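Coenzyme PQQ synthesis protein B (Methylobacterium extorquens, PDB 4Z7R) is a zinc-binding metallo-beta-lactamase-fold protein of pyrroloquinoline quinone biosynthesis that may help carry PQQ or its precursor to the periplasm. Local coordinates at residues M1-G12 with R37-G48. Sequence-based numbering, arbitrary orientation.
Sequences MHVVILGSAAGG and RTQSSIAVSPDG
H2 pairs with S45 and V4 with A43 in antiparallel hydrogen-bonded pairs, where strands 2-5 and 41-45 run at 166° with axes 4.8 Å apart. V3 with V44 and I5 with I42 are the non-hydrogen-bonded pairs between and beyond them. The register then slips by one residue. L6 and G7 both face S41 in a classic beta bulge. S41 O takes a straight bond from G7 N (2.9 Å), in the carbonyl plane on a lone pair, and a weak, bent one from L6 N.

On one face V3, I5, I42 and V44 pack; L190 of strand 188-193 touches M1 and V3, and Y192 touches I42. M1 packs against V44 beside them. M1 CG lies anti to the backbone N (chi1 177°), which brings it to 3.6 Å from V44 CG1. I5 CG1 meets I42 CG2 across the pair at 4.2 Å. On the other face V4 CG1 rests on A43 CB at 3.6 Å. L6 CD1 reaches S41 OG at 3.9 Å, a hydroxyl hydrogen-bonded to N55 O. Q63 of helix 60-66 touches L6 and S41. The two strands lie side by side in one of the two mixed sheets of the metallo-beta-lactamase fold, between strands 51-54 and 296-298. At the H2 end of the pair, H2 CD2 comes to 3.4 Å from G48 N. S45 OG accepts from D47 N, an ST turn, and from G48 N, an ST motif.

Beyond the bulge, A9 N bonds to T38 O. A water donates to G7 O and also bonds to S40 OG. The extended Q39 side chain (chi2 161°) carries OE1 to G12 N at 2.8 Å. The N-H points straight at the oxygen but comes from above the amide plane. OE1 also accepts from R101 of the second subunit, and neighbouring G11 lies close to a bound zinc ion.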
loop_
_atom_site.group_PDB
_atom_site.type_symbol
_atom_site.label_atom_id
_atom_site.label_comp_id
_atom_site.label_asym_id
_atom_site.label_seq_id
_atom_site.Cartn_x
_atom_site.Cartn_y
_atom_site.Cartn_z
ATOM N N MET A 1 -19.328 9.486 -19.060
ATOM C CA MET A 1 -18.537 8.583 -18.230
ATOM C C MET A 1 -17.466 9.342 -17.454
ATOM O O MET A 1 -16.743 10.157 -18.021
ATOM C CB MET A 1 -17.881 7.499 -19.091
ATOM C CG MET A 1 -16.976 6.563 -18.303
ATOM S SD MET A 1 -15.915 5.522 -19.329
ATOM C CE MET A 1 -17.077 4.960 -20.571
ATOM N N HIS A 2 -17.365 9.070 -16.155
ATOM C CA HIS A 2 -16.345 9.702 -15.324
ATOM C C HIS A 2 -15.149 8.780 -15.149
ATOM O O HIS A 2 -15.304 7.598 -14.847
ATOM C CB HIS A 2 -16.913 10.078 -13.952
ATOM C CG HIS A 2 -18.104 10.983 -14.015
ATOM N ND1 HIS A 2 -17.992 12.356 -14.053
ATOM C CD2 HIS A 2 -19.429 10.711 -14.045
ATOM C CE1 HIS A 2 -19.199 12.891 -14.104
ATOM N NE2 HIS A 2 -20.089 11.915 -14.102
ATOM N N VAL A 3 -13.954 9.326 -15.340
ATOM C CA VAL A 3 -12.733 8.556 -15.148
ATOM C C VAL A 3 -11.807 9.309 -14.208
ATOM O O VAL A 3 -11.609 10.508 -14.365
ATOM C CB VAL A 3 -12.000 8.292 -16.481
ATOM C CG1 VAL A 3 -10.793 7.396 -16.254
ATOM C CG2 VAL A 3 -12.944 7.679 -17.509
ATOM N N VAL A 4 -11.250 8.617 -13.221
ATOM C CA VAL A 4 -10.176 9.208 -12.435
ATOM C C VAL A 4 -8.981 8.264 -12.387
ATOM O O VAL A 4 -9.108 7.079 -12.069
ATOM C CB VAL A 4 -10.635 9.581 -11.000
ATOM C CG1 VAL A 4 -11.243 8.389 -10.282
ATOM C CG2 VAL A 4 -9.473 10.171 -10.203
ATOM N N ILE A 5 -7.819 8.794 -12.748
ATOM C CA ILE A 5 -6.584 8.035 -12.665
ATOM C C ILE A 5 -6.030 8.155 -11.249
ATOM O O ILE A 5 -5.559 9.218 -10.849
ATOM C CB ILE A 5 -5.554 8.527 -13.697
ATOM C CG1 ILE A 5 -6.129 8.388 -15.112
ATOM C CG2 ILE A 5 -4.247 7.762 -13.553
ATOM C CD1 ILE A 5 -5.186 8.811 -16.211
ATOM N N LEU A 6 -6.118 7.068 -10.489
ATOM C CA LEU A 6 -5.697 7.073 -9.089
ATOM C C LEU A 6 -4.186 6.935 -8.962
ATOM O O LEU A 6 -3.559 7.599 -8.136
ATOM C CB LEU A 6 -6.390 5.949 -8.318
ATOM C CG LEU A 6 -7.918 5.996 -8.269
ATOM C CD1 LEU A 6 -8.437 4.773 -7.549
ATOM C CD2 LEU A 6 -8.404 7.262 -7.586
ATOM N N GLY A 7 -3.611 6.064 -9.782
ATOM C CA GLY A 7 -2.173 5.877 -9.813
ATOM C C GLY A 7 -1.721 5.774 -11.252
ATOM O O GLY A 7 -2.271 4.994 -12.032
ATOM N N SER A 8 -0.702 6.549 -11.604
ATOM C CA SER A 8 -0.271 6.646 -12.993
ATOM C C SER A 8 1.107 6.037 -13.195
ATOM O O SER A 8 1.626 6.016 -14.313
ATOM C CB SER A 8 -0.266 8.106 -13.450
ATOM O OG SER A 8 0.457 8.921 -12.538
ATOM N N ALA A 9 1.699 5.538 -12.116
ATOM C CA ALA A 9 3.030 4.951 -12.197
ATOM C C ALA A 9 2.987 3.435 -12.357
ATOM O O ALA A 9 1.982 2.793 -12.059
ATOM C CB ALA A 9 3.846 5.319 -10.971
ATOM N N ALA A 10 4.093 2.876 -12.836
ATOM C CA ALA A 10 4.294 1.434 -12.862
ATOM C C ALA A 10 4.603 0.927 -11.459
ATOM O O ALA A 10 4.630 1.705 -10.504
ATOM C CB ALA A 10 5.415 1.068 -13.820
ATOM N N GLY A 11 4.796 -0.384 -11.335
ATOM C CA GLY A 11 5.225 -0.975 -10.080
ATOM C C GLY A 11 6.366 -0.182 -9.469
ATOM O O GLY A 11 7.295 0.213 -10.169
ATOM N N GLY A 12 6.273 0.078 -8.169
ATOM C CA GLY A 12 7.289 0.833 -7.457
ATOM C C GLY A 12 6.883 2.276 -7.220
ATOM O O GLY A 12 7.328 2.913 -6.264
ATOM N N ARG A 37 4.079 9.868 -7.859
ATOM C CA ARG A 37 2.954 9.100 -8.378
ATOM C C ARG A 37 2.783 7.786 -7.634
ATOM O O ARG A 37 3.761 7.124 -7.282
ATOM C CB ARG A 37 3.137 8.804 -9.869
ATOM C CG ARG A 37 3.002 9.988 -10.809
ATOM C CD ARG A 37 3.561 9.611 -12.181
ATOM N NE ARG A 37 3.118 10.505 -13.247
ATOM C CZ ARG A 37 3.647 11.698 -13.494
ATOM N NH1 ARG A 37 3.181 12.435 -14.493
ATOM N NH2 ARG A 37 4.645 12.153 -12.747
ATOM N N THR A 38 1.529 7.414 -7.402
ATOM C CA THR A 38 1.207 6.111 -6.842
ATOM C C THR A 38 1.017 5.096 -7.976
ATOM O O THR A 38 0.992 5.465 -9.152
ATOM C CB THR A 38 -0.045 6.181 -5.951
ATOM O OG1 THR A 38 -1.137 6.743 -6.693
ATOM C CG2 THR A 38 0.225 7.058 -4.731
ATOM N N GLN A 39 0.889 3.823 -7.617
ATOM C CA GLN A 39 0.932 2.729 -8.587
ATOM C C GLN A 39 -0.390 2.454 -9.303
ATOM O O GLN A 39 -1.468 2.680 -8.756
ATOM C CB GLN A 39 1.438 1.455 -7.910
ATOM C CG GLN A 39 2.930 1.529 -7.581
ATOM C CD GLN A 39 3.361 0.530 -6.530
ATOM O OE1 GLN A 39 3.838 -0.558 -6.849
ATOM N NE2 GLN A 39 3.204 0.899 -5.264
ATOM N N SER A 40 -0.256 1.947 -10.528
ATOM C CA SER A 40 -1.324 1.804 -11.520
ATOM C C SER A 40 -2.693 1.371 -11.003
ATOM O O SER A 40 -2.883 0.238 -10.559
ATOM C CB SER A 40 -0.866 0.799 -12.589
ATOM O OG SER A 40 -1.830 0.647 -13.616
ATOM N N SER A 41 -3.644 2.295 -11.101
ATOM C CA SER A 41 -5.047 2.036 -10.785
ATOM C C SER A 41 -5.907 3.187 -11.288
ATOM O O SER A 41 -5.496 4.346 -11.227
ATOM C CB SER A 41 -5.251 1.855 -9.280
ATOM O OG SER A 41 -6.628 1.682 -8.980
ATOM N N ILE A 42 -7.096 2.871 -11.796
ATOM C CA ILE A 42 -8.054 3.903 -12.177
ATOM C C ILE A 42 -9.439 3.538 -11.664
ATOM O O ILE A 42 -9.713 2.379 -11.349
ATOM C CB ILE A 42 -8.127 4.126 -13.714
ATOM C CG1 ILE A 42 -8.883 2.982 -14.397
ATOM C CG2 ILE A 42 -6.728 4.328 -14.314
ATOM C CD1 ILE A 42 -9.223 3.259 -15.857
ATOM N N ALA A 43 -10.304 4.537 -11.563
ATOM C CA ALA A 43 -11.691 4.302 -11.189
ATOM C C ALA A 43 -12.610 4.902 -12.241
ATOM O O ALA A 43 -12.343 5.983 -12.763
ATOM C CB ALA A 43 -11.986 4.881 -9.818
ATOM N N VAL A 44 -13.682 4.189 -12.567
ATOM C CA VAL A 44 -14.604 4.640 -13.601
ATOM C C VAL A 44 -16.036 4.548 -13.086
ATOM O O VAL A 44 -16.381 3.607 -12.371
ATOM C CB VAL A 44 -14.449 3.805 -14.898
ATOM C CG1 VAL A 44 -15.437 4.260 -15.959
ATOM C CG2 VAL A 44 -13.025 3.900 -15.428
ATOM N N SER A 45 -16.864 5.524 -13.448
ATOM C CA SER A 45 -18.263 5.544 -13.030
ATOM C C SER A 45 -19.171 6.034 -14.151
ATOM O O SER A 45 -18.815 6.956 -14.885
ATOM C CB SER A 45 -18.445 6.437 -11.804
ATOM O OG SER A 45 -19.817 6.554 -11.462
ATOM N N PRO A 46 -20.354 5.418 -14.286
ATOM C CA PRO A 46 -21.334 5.898 -15.263
ATOM C C PRO A 46 -22.120 7.106 -14.754
ATOM O O PRO A 46 -22.712 7.825 -15.556
ATOM C CB PRO A 46 -22.249 4.687 -15.455
ATOM C CG PRO A 46 -22.233 4.013 -14.123
ATOM C CD PRO A 46 -20.824 4.211 -13.581
ATOM N N ASP A 47 -22.111 7.331 -13.442
ATOM C CA ASP A 47 -22.995 8.330 -12.847
ATOM C C ASP A 47 -22.286 9.272 -11.875
ATOM O O ASP A 47 -22.872 10.254 -11.422
ATOM C CB ASP A 47 -24.164 7.637 -12.133
ATOM C CG ASP A 47 -23.708 6.605 -11.111
ATOM O OD1 ASP A 47 -22.585 6.724 -10.575
ATOM O OD2 ASP A 47 -24.481 5.667 -10.837
ATOM N N GLY A 48 -21.032 8.971 -11.554
ATOM C CA GLY A 48 -20.264 9.799 -10.642
ATOM C C GLY A 48 -20.445 9.488 -9.166
ATOM O O GLY A 48 -19.872 10.166 -8.314
HETATM O O HOH W 1 -1.175 3.649 -14.201
#